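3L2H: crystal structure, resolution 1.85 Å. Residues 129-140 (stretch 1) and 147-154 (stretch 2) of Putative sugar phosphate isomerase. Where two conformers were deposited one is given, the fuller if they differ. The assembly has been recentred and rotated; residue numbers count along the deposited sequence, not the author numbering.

Stretch 1 (129-140) VDYPNQHKRLYR
Stretch 2 (147-154) LVDMADIR

The two stretches form a short antiparallel β-sheet contact, extended at one end by His135, which hydrogen-bonds to Asp149 and Met150, and by the selenomethionine Met150, which packs on the hairpin. Stretch 1 is itself a hairpin: strand 129-131 turns through residues 132-135 and returns as strand 136-140, with Val129 N to Leu138 O and Leu138 N to Val129 O both 2.8 Å, and Tyr131 N to Lys136 O also 2.8 Å. The returning strand then pairs with strand 147-149, their directions 153° apart and their axes approaching to 4.7 Å.

The register pairs Lys136 with Asp149, Arg137 with Val148, and Leu138 with Leu147. Arg137 and Val148 are the hydrogen-bonded pair, with CA atoms 5.4 Å apart; Arg137 N donates to Val148 O at 2.9 Å, and Val148 N to Arg137 O at 2.9 Å. In the flanking non-hydrogen-bonded pairs, Lys136 CA to Asp149 CA and Leu138 CA to Leu147 CA are each 4.5 Å. CA-H...O contacts fill the gaps: Lys136 CA lies 3.4 Å from Val148 O, and Leu147 CA 3.6 Å from Arg137 O. Extended phi/psi values, such as -122/131 at Arg137 and -133/132 at Val148, sustain this pattern, and β-branched Val148 favours such a backbone. One more backbone bond follows the last bridge: Met150 N, at the start of a 3-10 segment, donates to His135 O at 2.8 Å.

Side chains alternate between faces. Lys136, Leu138, Leu147 and Asp149 share one. There Leu138 (chi1 t, chi2 p) and Leu147 (t, p) make an apolar pair, Leu138 CB to Leu147 CD1 3.9 Å, while the aliphatic part of Lys136 (m, t, t, m) covers the neighbouring leucine, Lys136 CD to Leu147 CD2 3.9 Å. The charged end of Lys136 reaches water 1, Lys136 NZ to the water oxygen 2.7 Å; the oxygen of water 1 also lies 2.6 Å from Asp149 OD1, within hydrogen-bonding reach, so the water bridges the lysine and the aspartate.

Arg137 and Val148 occupy the other face. Arg137 (t, t, m) lays its methylenes near Ile153, Arg137 CB to Ile153 CD1 3.8 Å, and sends its guanidinium back to Asp130 in a salt bridge, Arg137 NE to Asp130 OD1 2.6 Å and NH2 to OD2 3.0 Å, which braces the hairpin. Tyr139 (m) brings its ring edge to Val148 (t), Tyr139 CE2 to Val148 CG2 3.8 Å, and its OH 3.5 Å from Ile153 CD1; Ile153 (m, t) thus presents one apolar methyl to both residues.

His135, with phi/psi 60/40 in the left-handed region, has chi1 t, and its ring reaches across to stretch 2. His135 ND1 donates to Asp149 OD1 at 3.1 Å, a contact made at the ring edge, where the imidazole nitrogen can offer its proton. Asp149 (t) also accepts from Ala151 N at Asp149 OD2, 3.0 Å, holding the turn that follows. Over one face of the imidazole sits Met150 CB, 3.8 Å from the centroid of the His135 ring, a CH-π contact. The extended side chain of Met150 (m, t, t) carries Met150 CE to within 3.8 Å of Asp130 CB and 4.1 Å of Pro132 CA, packing against the hairpin.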

# COMPACT_ATOMS: atom_id res chain seq x y z
N VAL B 129 8.05 0.45 16.20
CA VAL B 129 7.46 0.39 17.52
C VAL B 129 8.45 0.87 18.54
O VAL B 129 9.59 0.40 18.55
CB VAL B 129 7.02 -1.02 17.88
CG1 VAL B 129 6.32 -1.01 19.29
CG2 VAL B 129 6.13 -1.63 16.78
N ASP B 130 8.02 1.78 19.41
CA ASP B 130 8.88 2.29 20.46
C ASP B 130 8.56 1.60 21.76
O ASP B 130 7.40 1.38 22.07
CB ASP B 130 8.72 3.78 20.66
CG ASP B 130 9.39 4.58 19.56
OD1 ASP B 130 10.35 4.05 18.98
OD2 ASP B 130 8.90 5.69 19.23
N TYR B 131 9.62 1.23 22.48
CA TYR B 131 9.51 0.71 23.84
C TYR B 131 10.19 1.70 24.78
O TYR B 131 11.35 1.52 25.16
CB TYR B 131 10.12 -0.69 23.93
CG TYR B 131 9.47 -1.68 23.02
CD1 TYR B 131 8.25 -2.24 23.31
CD2 TYR B 131 10.09 -2.05 21.84
CE1 TYR B 131 7.65 -3.15 22.48
CE2 TYR B 131 9.50 -2.97 20.98
CZ TYR B 131 8.30 -3.53 21.32
OH TYR B 131 7.70 -4.43 20.45
N PRO B 132 9.48 2.76 25.16
CA PRO B 132 10.18 3.84 25.87
C PRO B 132 10.86 3.41 27.18
O PRO B 132 11.93 3.96 27.51
CB PRO B 132 9.09 4.88 26.13
CG PRO B 132 7.96 4.56 25.12
CD PRO B 132 8.06 3.08 24.84
N ASN B 133 10.30 2.45 27.90
CA ASN B 133 10.86 2.05 29.21
C ASN B 133 12.11 1.22 29.05
O ASN B 133 12.90 1.12 30.02
CB ASN B 133 9.83 1.33 30.10
CG ASN B 133 8.71 2.27 30.56
OD1 ASN B 133 8.85 3.50 30.51
ND2 ASN B 133 7.61 1.69 30.98
N GLN B 134 12.32 0.67 27.86
CA GLN B 134 13.52 -0.04 27.57
C GLN B 134 14.52 0.82 26.74
O GLN B 134 15.57 0.33 26.44
CB GLN B 134 13.23 -1.35 26.81
CG GLN B 134 12.18 -2.26 27.53
CD GLN B 134 12.53 -2.53 28.95
OE1 GLN B 134 13.71 -2.72 29.28
NE2 GLN B 134 11.54 -2.55 29.83
N HIS B 135 14.16 2.04 26.36
CA HIS B 135 15.02 2.90 25.56
C HIS B 135 15.36 2.24 24.21
O HIS B 135 16.49 2.32 23.73
CB HIS B 135 16.29 3.24 26.36
CG HIS B 135 16.97 4.50 25.96
ND1 HIS B 135 18.28 4.52 25.50
CD2 HIS B 135 16.54 5.78 25.93
CE1 HIS B 135 18.62 5.78 25.26
NE2 HIS B 135 17.58 6.56 25.48
N LYS B 136 14.36 1.59 23.61
CA LYS B 136 14.55 0.90 22.34
C LYS B 136 13.48 1.24 21.30
O LYS B 136 12.33 1.44 21.63
CB LYS B 136 14.54 -0.63 22.56
CG LYS B 136 15.78 -1.14 23.33
CD LYS B 136 15.62 -2.54 23.68
CE LYS B 136 16.63 -3.02 24.78
NZ LYS B 136 17.98 -2.47 24.57
N ARG B 137 13.90 1.23 20.04
CA ARG B 137 13.02 1.40 18.90
C ARG B 137 13.19 0.16 18.05
O ARG B 137 14.32 -0.25 17.75
CB ARG B 137 13.39 2.64 18.10
CG ARG B 137 12.55 2.79 16.81
CD ARG B 137 12.62 4.20 16.25
NE ARG B 137 11.79 5.10 17.03
CZ ARG B 137 11.64 6.39 16.76
NH1 ARG B 137 12.26 6.93 15.71
NH2 ARG B 137 10.87 7.14 17.52
N LEU B 138 12.07 -0.43 17.66
CA LEU B 138 12.06 -1.56 16.74
C LEU B 138 11.59 -1.12 15.34
O LEU B 138 10.53 -0.56 15.23
CB LEU B 138 11.12 -2.63 17.24
CG LEU B 138 10.84 -3.81 16.30
CD1 LEU B 138 12.06 -4.66 16.12
CD2 LEU B 138 9.65 -4.62 16.83
N TYR B 139 12.37 -1.42 14.31
CA TYR B 139 11.99 -1.16 12.96
C TYR B 139 11.70 -2.54 12.39
O TYR B 139 12.59 -3.40 12.42
CB TYR B 139 13.13 -0.54 12.18
CG TYR B 139 13.66 0.77 12.71
CD1 TYR B 139 13.12 1.98 12.30
CD2 TYR B 139 14.73 0.78 13.58
CE1 TYR B 139 13.66 3.20 12.81
CE2 TYR B 139 15.24 1.94 14.09
CZ TYR B 139 14.71 3.16 13.66
OH TYR B 139 15.28 4.29 14.17
N ARG B 140 10.46 -2.77 11.95
CA ARG B 140 10.10 -4.06 11.38
C ARG B 140 9.74 -3.84 9.92
O ARG B 140 8.85 -3.08 9.61
CB ARG B 140 8.95 -4.71 12.14
CG ARG B 140 8.70 -6.12 11.64
CD ARG B 140 7.55 -6.83 12.40
NE ARG B 140 6.35 -6.05 12.54
CZ ARG B 140 5.49 -5.83 11.56
NH1 ARG B 140 5.73 -6.30 10.35
NH2 ARG B 140 4.43 -5.06 11.77
N LEU B 147 16.34 -3.93 16.07
CA LEU B 147 16.13 -3.30 17.37
C LEU B 147 17.35 -2.41 17.67
O LEU B 147 18.48 -2.88 17.61
CB LEU B 147 15.94 -4.34 18.45
CG LEU B 147 15.42 -3.92 19.83
CD1 LEU B 147 13.96 -3.40 19.77
CD2 LEU B 147 15.58 -5.11 20.77
N VAL B 148 17.09 -1.15 18.01
CA VAL B 148 18.11 -0.14 18.15
C VAL B 148 17.93 0.64 19.43
O VAL B 148 16.82 1.02 19.77
CB VAL B 148 18.11 0.84 16.96
CG1 VAL B 148 19.25 1.84 17.07
CG2 VAL B 148 18.21 0.06 15.62
N ASP B 149 19.01 0.81 20.18
CA ASP B 149 18.93 1.65 21.38
C ASP B 149 18.63 3.07 20.94
O ASP B 149 19.15 3.55 19.97
CB ASP B 149 20.24 1.64 22.15
CG ASP B 149 20.17 2.51 23.43
OD1 ASP B 149 19.69 1.98 24.45
OD2 ASP B 149 20.64 3.69 23.41
N MSE B 150 17.80 3.78 21.70
CA MSE B 150 17.36 5.07 21.22
C MSE B 150 18.50 6.11 21.11
O MSE B 150 18.45 6.99 20.25
CB MSE B 150 16.21 5.58 22.09
CG MSE B 150 14.83 4.93 21.75
SE MSE B 150 13.56 5.57 23.09
CE MSE B 150 11.97 4.74 22.32
N ALA B 151 19.53 5.99 21.92
CA ALA B 151 20.66 6.88 21.85
C ALA B 151 21.52 6.69 20.60
O ALA B 151 22.32 7.56 20.27
CB ALA B 151 21.55 6.73 23.14
N ASP B 152 21.34 5.55 19.91
CA ASP B 152 22.11 5.21 18.71
C ASP B 152 21.40 5.63 17.42
O ASP B 152 21.82 5.23 16.31
CB ASP B 152 22.39 3.71 18.69
CG ASP B 152 23.31 3.28 19.81
OD1 ASP B 152 24.13 4.14 20.24
OD2 ASP B 152 23.24 2.10 20.22
N ILE B 153 20.34 6.42 17.56
CA ILE B 153 19.57 6.84 16.41
C ILE B 153 19.85 8.31 16.14
O ILE B 153 19.59 9.18 16.98
CB ILE B 153 18.06 6.62 16.61
CG1 ILE B 153 17.76 5.16 16.94
CG2 ILE B 153 17.26 7.06 15.37
CD1 ILE B 153 16.29 5.00 17.45
N ARG B 154 20.39 8.59 14.97
CA ARG B 154 20.62 9.98 14.57
C ARG B 154 19.40 10.45 13.82
O ARG B 154 19.11 9.96 12.73
CB ARG B 154 21.87 10.11 13.69
CG ARG B 154 23.16 9.54 14.28
CD ARG B 154 23.88 10.43 15.38
NE ARG B 154 23.16 10.52 16.64
CZ ARG B 154 23.14 9.57 17.57
NH1 ARG B 154 23.83 8.44 17.44
NH2 ARG B 154 22.45 9.78 18.66
O HOH W 1 18.32 0.01 25.51